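Local coordinates for putative lipoprotein (Campylobacter jejuni subsp. jejuni, PDB 2G5G), which binds heme as a cofacial pair in a dimer, with tyrosine as iron ligand, and probably serves bacterial heme transport, at residues N77-E83 against N213-A219; A86-Q90 against I137-S143. One frame throughout, in Å; residues are numbered along the deposited sequence.

Contact 1: N77-E83 against N213-A219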
loop_
_atom_site.group_PDB
_atom_site.type_symbol
_atom_site.label_atom_id
_atom_site.label_comp_id
_atom_site.label_asym_id
_atom_site.label_seq_id
_atom_site.Cartn_x
_atom_site.Cartn_y
_atom_site.Cartn_z
ATOM N N ASN A 77 8.671 -29.111 26.287
ATOM C CA ASN A 77 8.224 -28.648 24.972
ATOM C C ASN A 77 8.752 -27.234 24.705
ATOM O O ASN A 77 8.760 -26.406 25.611
ATOM C CB ASN A 77 6.695 -28.578 24.867
ATOM C CG ASN A 77 6.034 -29.932 24.787
ATOM O OD1 ASN A 77 6.640 -30.905 24.363
ATOM N ND2 ASN A 77 4.763 -29.990 25.190
ATOM N N PHE A 78 9.147 -26.970 23.464
ATOM C CA PHE A 78 9.637 -25.634 23.111
ATOM C C PHE A 78 9.309 -25.331 21.669
ATOM O O PHE A 78 9.803 -26.029 20.751
ATOM C CB PHE A 78 11.159 -25.558 23.327
ATOM C CG PHE A 78 11.777 -24.237 22.939
ATOM C CD1 PHE A 78 12.887 -24.198 22.091
ATOM C CD2 PHE A 78 11.283 -23.039 23.464
ATOM C CE1 PHE A 78 13.487 -22.983 21.758
ATOM C CE2 PHE A 78 11.889 -21.803 23.124
ATOM C CZ PHE A 78 12.983 -21.786 22.295
ATOM N N ASP A 79 8.499 -24.287 21.462
ATOM C CA ASP A 79 8.021 -23.917 20.114
ATOM C C ASP A 79 8.525 -22.556 19.632
ATOM O O ASP A 79 8.999 -21.787 20.444
ATOM C CB ASP A 79 6.512 -23.934 20.086
ATOM C CG ASP A 79 5.947 -25.324 20.371
ATOM O OD1 ASP A 79 6.604 -26.323 19.995
ATOM O OD2 ASP A 79 4.869 -25.412 20.988
ATOM N N VAL A 80 8.414 -22.279 18.325
ATOM C CA VAL A 80 8.897 -21.024 17.719
ATOM C C VAL A 80 7.801 -20.327 16.919
ATOM O O VAL A 80 7.229 -20.900 15.994
ATOM C CB VAL A 80 10.146 -21.238 16.839
ATOM C CG1 VAL A 80 10.572 -19.916 16.143
ATOM C CG2 VAL A 80 11.284 -21.750 17.675
ATOM N N ALA A 81 7.477 -19.099 17.325
ATOM C CA ALA A 81 6.490 -18.296 16.616
ATOM C C ALA A 81 7.248 -17.368 15.671
ATOM O O ALA A 81 8.349 -16.910 15.975
ATOM C CB ALA A 81 5.644 -17.475 17.626
ATOM N N LEU A 82 6.648 -17.084 14.530
ATOM C CA LEU A 82 7.308 -16.321 13.478
ATOM C C LEU A 82 6.445 -15.167 13.026
ATOM O O LEU A 82 5.300 -15.357 12.582
ATOM C CB LEU A 82 7.699 -17.233 12.288
ATOM C CG LEU A 82 8.782 -18.301 12.477
ATOM C CD1 LEU A 82 8.947 -19.168 11.222
ATOM C CD2 LEU A 82 10.113 -17.702 12.886
ATOM N N GLU A 83 6.981 -13.948 13.135
ATOM C CA GLU A 83 6.326 -12.792 12.517
ATOM C C GLU A 83 6.075 -13.104 11.028
ATOM O O GLU A 83 5.133 -12.571 10.432
ATOM C CB GLU A 83 7.219 -11.539 12.614
ATOM C CG GLU A 83 6.654 -10.296 11.859
ATOM C CD GLU A 83 7.646 -9.119 11.755
ATOM O OE1 GLU A 83 8.782 -9.211 12.252
ATOM O OE2 GLU A 83 7.271 -8.106 11.155
ATOM N N ASN A 213 3.029 -23.958 25.699
ATOM C CA ASN A 213 4.439 -24.360 25.833
ATOM C C ASN A 213 5.343 -23.133 25.860
ATOM O O ASN A 213 4.957 -22.081 25.395
ATOM C CB ASN A 213 4.879 -25.232 24.669
ATOM C CG ASN A 213 4.086 -26.528 24.566
ATOM O OD1 ASN A 213 3.780 -27.146 25.583
ATOM N ND2 ASN A 213 3.747 -26.935 23.335
ATOM N N LYS A 214 6.550 -23.292 26.405
ATOM C CA LYS A 214 7.575 -22.265 26.242
ATOM C C LYS A 214 7.722 -21.933 24.760
ATOM O O LYS A 214 7.588 -22.795 23.854
ATOM C CB LYS A 214 8.895 -22.705 26.892
ATOM C CG LYS A 214 9.872 -21.537 27.129
ATOM C CD LYS A 214 11.308 -22.027 27.583
ATOM C CE LYS A 214 11.260 -22.813 28.898
ATOM N NZ LYS A 214 10.783 -21.974 30.072
ATOM N N VAL A 215 7.991 -20.665 24.479
ATOM C CA VAL A 215 7.929 -20.198 23.089
ATOM C C VAL A 215 8.937 -19.097 22.860
ATOM O O VAL A 215 9.122 -18.223 23.744
ATOM C CB VAL A 215 6.478 -19.776 22.666
ATOM C CG1 VAL A 215 5.935 -18.571 23.513
ATOM C CG2 VAL A 215 6.378 -19.460 21.125
ATOM N N LEU A 216 9.601 -19.170 21.697
ATOM C CA LEU A 216 10.430 -18.076 21.190
ATOM C C LEU A 216 9.784 -17.431 19.940
ATOM O O LEU A 216 9.391 -18.145 18.992
ATOM C CB LEU A 216 11.836 -18.586 20.841
ATOM C CG LEU A 216 12.812 -17.506 20.300
ATOM C CD1 LEU A 216 14.215 -17.718 20.769
ATOM C CD2 LEU A 216 12.747 -17.557 18.793
ATOM N N LEU A 217 9.682 -16.093 19.949
ATOM C CA LEU A 217 9.276 -15.329 18.781
ATOM C C LEU A 217 10.492 -14.765 18.048
ATOM O O LEU A 217 11.418 -14.215 18.681
ATOM C CB LEU A 217 8.349 -14.171 19.147
ATOM C CG LEU A 217 7.884 -13.210 18.019
ATOM C CD1 LEU A 217 6.732 -13.783 17.188
ATOM C CD2 LEU A 217 7.487 -11.884 18.622
ATOM N N LEU A 218 10.490 -14.913 16.728
ATOM C CA LEU A 218 11.399 -14.126 15.886
ATOM C C LEU A 218 10.568 -13.065 15.170
ATOM O O LEU A 218 9.562 -13.375 14.529
ATOM C CB LEU A 218 12.158 -15.000 14.867
ATOM C CG LEU A 218 13.117 -14.241 13.931
ATOM C CD1 LEU A 218 14.323 -13.746 14.731
ATOM C CD2 LEU A 218 13.544 -15.160 12.730
ATOM N N ALA A 219 10.977 -11.798 15.297
ATOM C CA ALA A 219 10.228 -10.674 14.736
ATOM C C ALA A 219 11.196 -9.496 14.594
ATOM O O ALA A 219 12.300 -9.533 15.089
ATOM C CB ALA A 219 9.020 -10.262 15.649
HETATM O O HOH W 1 7.046 -25.768 27.655
#
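Strands 78-82 and 214-219 run parallel, their short axes 4.5 Å apart at closest and 25° from alignment. Asn-77 ND2 donates to Asn-213 OD1 (3.0 Å), while a water bridges Asn-77 O (2.7 Å) and Lys-214 N (2.8 Å). The Phe-78 ring reaches across to the partner strand, CZ 3.7 Å from Leu-216 CB. Asp-79 starts the ladder: its N donates to Lys-214 O and its O accepts from Leu-216 N, both 3.0 Å. Its OD2 takes Asn-213 ND2 at 3.0 Å and also bonds His-211. Val-80 makes no backbone hydrogen bond to 213-219, because its own go to Lys-136 and Leu-138 on the opposite edge; its CA lies 3.2 Å from Leu-216 O in a CA-H...O contact and its CG1 4.2 Å from Leu-216 CD2. Ala-81 repeats the pattern, N to Leu-216 O at 2.7 Å and O from Leu-218 N at 3.0 Å. Leu-82 CD2 packs on Leu-218 CB (3.9 Å). Glu-83 N closes the ladder on Leu-218 O (3.0 Å); its OE1 accepts from Gly-220 N. Helices 54-73 and 124-131 cover the Phe-78/Val-80/Leu-82 face and helix 187-210 the Ala-81 face, a three-layer alpha/beta/alpha packing around the parallel part of a mixed sheet.

Contact 2: A86-Q90 against I137-S143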
loop_
_atom_site.group_PDB
_atom_site.type_symbol
_atom_site.label_atom_id
_atom_site.label_comp_id
_atom_site.label_asym_id
_atom_site.label_seq_id
_atom_site.Cartn_x
_atom_site.Cartn_y
_atom_site.Cartn_z
ATOM N N ALA A 86 1.399 -15.959 9.196
ATOM C CA ALA A 86 0.165 -15.539 9.837
ATOM C C ALA A 86 -0.411 -16.617 10.756
ATOM O O ALA A 86 -0.257 -17.809 10.478
ATOM C CB ALA A 86 -0.885 -15.117 8.788
ATOM N N SER A 87 -1.085 -16.183 11.825
ATOM C CA SER A 87 -1.706 -17.105 12.807
ATOM C C SER A 87 -2.884 -17.885 12.188
ATOM O O SER A 87 -3.204 -18.999 12.617
ATOM C CB SER A 87 -2.170 -16.334 14.044
ATOM O OG SER A 87 -3.263 -15.499 13.744
ATOM N N THR A 88 -3.521 -17.275 11.187
ATOM C CA THR A 88 -4.552 -17.926 10.342
ATOM C C THR A 88 -4.057 -19.183 9.607
ATOM O O THR A 88 -4.867 -19.987 9.143
ATOM C CB THR A 88 -5.084 -16.947 9.264
ATOM O OG1 THR A 88 -3.979 -16.437 8.501
ATOM C CG2 THR A 88 -5.836 -15.810 9.901
ATOM N N GLU A 89 -2.741 -19.342 9.501
ATOM C CA GLU A 89 -2.113 -20.458 8.801
ATOM C C GLU A 89 -1.908 -21.694 9.685
ATOM O O GLU A 89 -1.396 -22.698 9.214
ATOM C CB GLU A 89 -0.746 -20.009 8.270
ATOM C CG GLU A 89 -0.408 -20.449 6.861
ATOM C CD GLU A 89 -1.290 -19.777 5.810
ATOM O OE1 GLU A 89 -1.823 -18.674 6.074
ATOM O OE2 GLU A 89 -1.453 -20.352 4.724
ATOM N N GLN A 90 -2.284 -21.625 10.959
ATOM C CA GLN A 90 -1.869 -22.650 11.920
ATOM C C GLN A 90 -2.313 -24.077 11.568
ATOM O O GLN A 90 -1.521 -25.028 11.669
ATOM C CB GLN A 90 -2.268 -22.286 13.356
ATOM C CG GLN A 90 -1.455 -23.050 14.403
ATOM C CD GLN A 90 0.034 -22.857 14.235
ATOM O OE1 GLN A 90 0.504 -21.724 14.066
ATOM N NE2 GLN A 90 0.795 -23.949 14.290
ATOM N N ILE A 137 6.452 -24.903 14.606
ATOM C CA ILE A 137 6.377 -23.515 14.110
ATOM C C ILE A 137 4.977 -22.952 14.229
ATOM O O ILE A 137 3.995 -23.549 13.732
ATOM C CB ILE A 137 6.944 -23.366 12.651
ATOM C CG1 ILE A 137 8.450 -23.644 12.670
ATOM C CG2 ILE A 137 6.651 -21.966 12.093
ATOM C CD1 ILE A 137 9.148 -23.707 11.324
ATOM N N LEU A 138 4.875 -21.792 14.878
ATOM C CA LEU A 138 3.607 -21.099 15.017
ATOM C C LEU A 138 3.562 -19.851 14.122
ATOM O O LEU A 138 4.561 -19.135 14.017
ATOM C CB LEU A 138 3.372 -20.687 16.489
ATOM C CG LEU A 138 3.674 -21.700 17.603
ATOM C CD1 LEU A 138 3.546 -21.028 19.008
ATOM C CD2 LEU A 138 2.757 -22.955 17.489
ATOM N N GLY A 139 2.408 -19.602 13.491
ATOM C CA GLY A 139 2.147 -18.310 12.823
ATOM C C GLY A 139 1.752 -17.277 13.858
ATOM O O GLY A 139 0.850 -17.517 14.656
ATOM N N ALA A 140 2.474 -16.147 13.902
ATOM C CA ALA A 140 2.280 -15.171 14.971
ATOM C C ALA A 140 1.445 -14.002 14.513
ATOM O O ALA A 140 0.816 -13.330 15.319
ATOM C CB ALA A 140 3.671 -14.667 15.512
ATOM N N ASN A 141 1.421 -13.772 13.206
ATOM C CA ASN A 141 1.007 -12.474 12.655
ATOM C C ASN A 141 -0.437 -12.405 12.095
ATOM O O ASN A 141 -1.145 -13.418 11.969
ATOM C CB ASN A 141 2.001 -12.115 11.534
ATOM C CG ASN A 141 2.276 -10.603 11.420
ATOM O OD1 ASN A 141 1.515 -9.777 11.905
ATOM N ND2 ASN A 141 3.380 -10.264 10.766
ATOM N N LEU A 142 -0.855 -11.190 11.763
ATOM C CA LEU A 142 -2.024 -10.927 10.914
ATOM C C LEU A 142 -1.883 -11.564 9.525
ATOM O O LEU A 142 -0.777 -11.674 9.016
ATOM C CB LEU A 142 -2.131 -9.415 10.686
ATOM C CG LEU A 142 -3.110 -8.541 11.474
ATOM C CD1 LEU A 142 -3.611 -9.117 12.796
ATOM C CD2 LEU A 142 -2.527 -7.125 11.622
ATOM N N SER A 143 -3.000 -11.941 8.900
ATOM C CA SER A 143 -2.979 -12.289 7.467
ATOM C C SER A 143 -2.945 -11.012 6.593
ATOM O O SER A 143 -3.281 -9.936 7.066
ATOM C CB SER A 143 -4.216 -13.112 7.092
ATOM O OG SER A 143 -5.383 -12.351 7.285
HETATM O O HOH W 2 -0.496 -19.686 15.635
#
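Gln-90 makes the side-chain hydrogen bonds of this contact. With chi1 at -160° (t) and chi2 at 56° (p), its CB starts sideways but the amide folds back on strand 137-141, where it reads the backbone like a neighbouring strand: OE1 accepts from Gly-139 N at 2.9 Å and NE2 donates to Ile-137 O at 3.3 Å. The same NE2 is bonded to Asp-94, and a water links Gln-90 OE1 (2.8 Å) to Gly-139 O (2.7 Å). Ser-87 N donates to Asn-141 O (2.8 Å, 170° at the hydrogen), and the Ala-86 to Asn-141 pairing is a single parallel bridge with CA atoms 4.2 Å apart. Without a side chain, Gly-139 lets Ser-87 CA come to 4.0 Å from its CA and Ala-86 O to 3.4 Å; an ideal CB would clash at 1.9 Å from Ala-86 O. Ala-86 CB meets Leu-142 O at 3.5 Å, although its CA-to-CB bond points away overall. Thr-88, chi1 55° (p), brings OG1 to 3.6 Å from Ser-143 CB, while Ser-143, chi1 63° (p), caps the helix that follows. The 3-10 turn 87-89 is closed by Glu-89 N on Ala-86 O (3.1 Å) and leads into helix 90-98. Strand 137-141 has strand 78-82 along one edge and this turn along the other, with Ile-137 against helix 124-131, Ala-140 and Asn-141 on helix 187-210, and Leu-142 on helices 144-151 and 187-210.

Strand 78-82 joins the two contacts: strand 214-220 flanks it in contact 1 and strand 137-141, the second segment of contact 2, flanks it on the other edge. Their centres lie 12 Å apart, and they touch directly, with Val-80 O 2.8 Å from Leu-138 N in a probable hydrogen bond and Leu-217 CD1 3.6 Å from Ala-140 CB. Another probable hydrogen bond, Glu-83 O to Asn-141 ND2 at 2.9 Å, ties the C-terminal ends of both strands. That end faces the ligand: the side chains of Glu-83 and Asn-141 come to about 7 and 6 Å from a bound heme, whose pocket includes Ile-147 and Tyr-151 of helix 144-151, begun just after Ser-143.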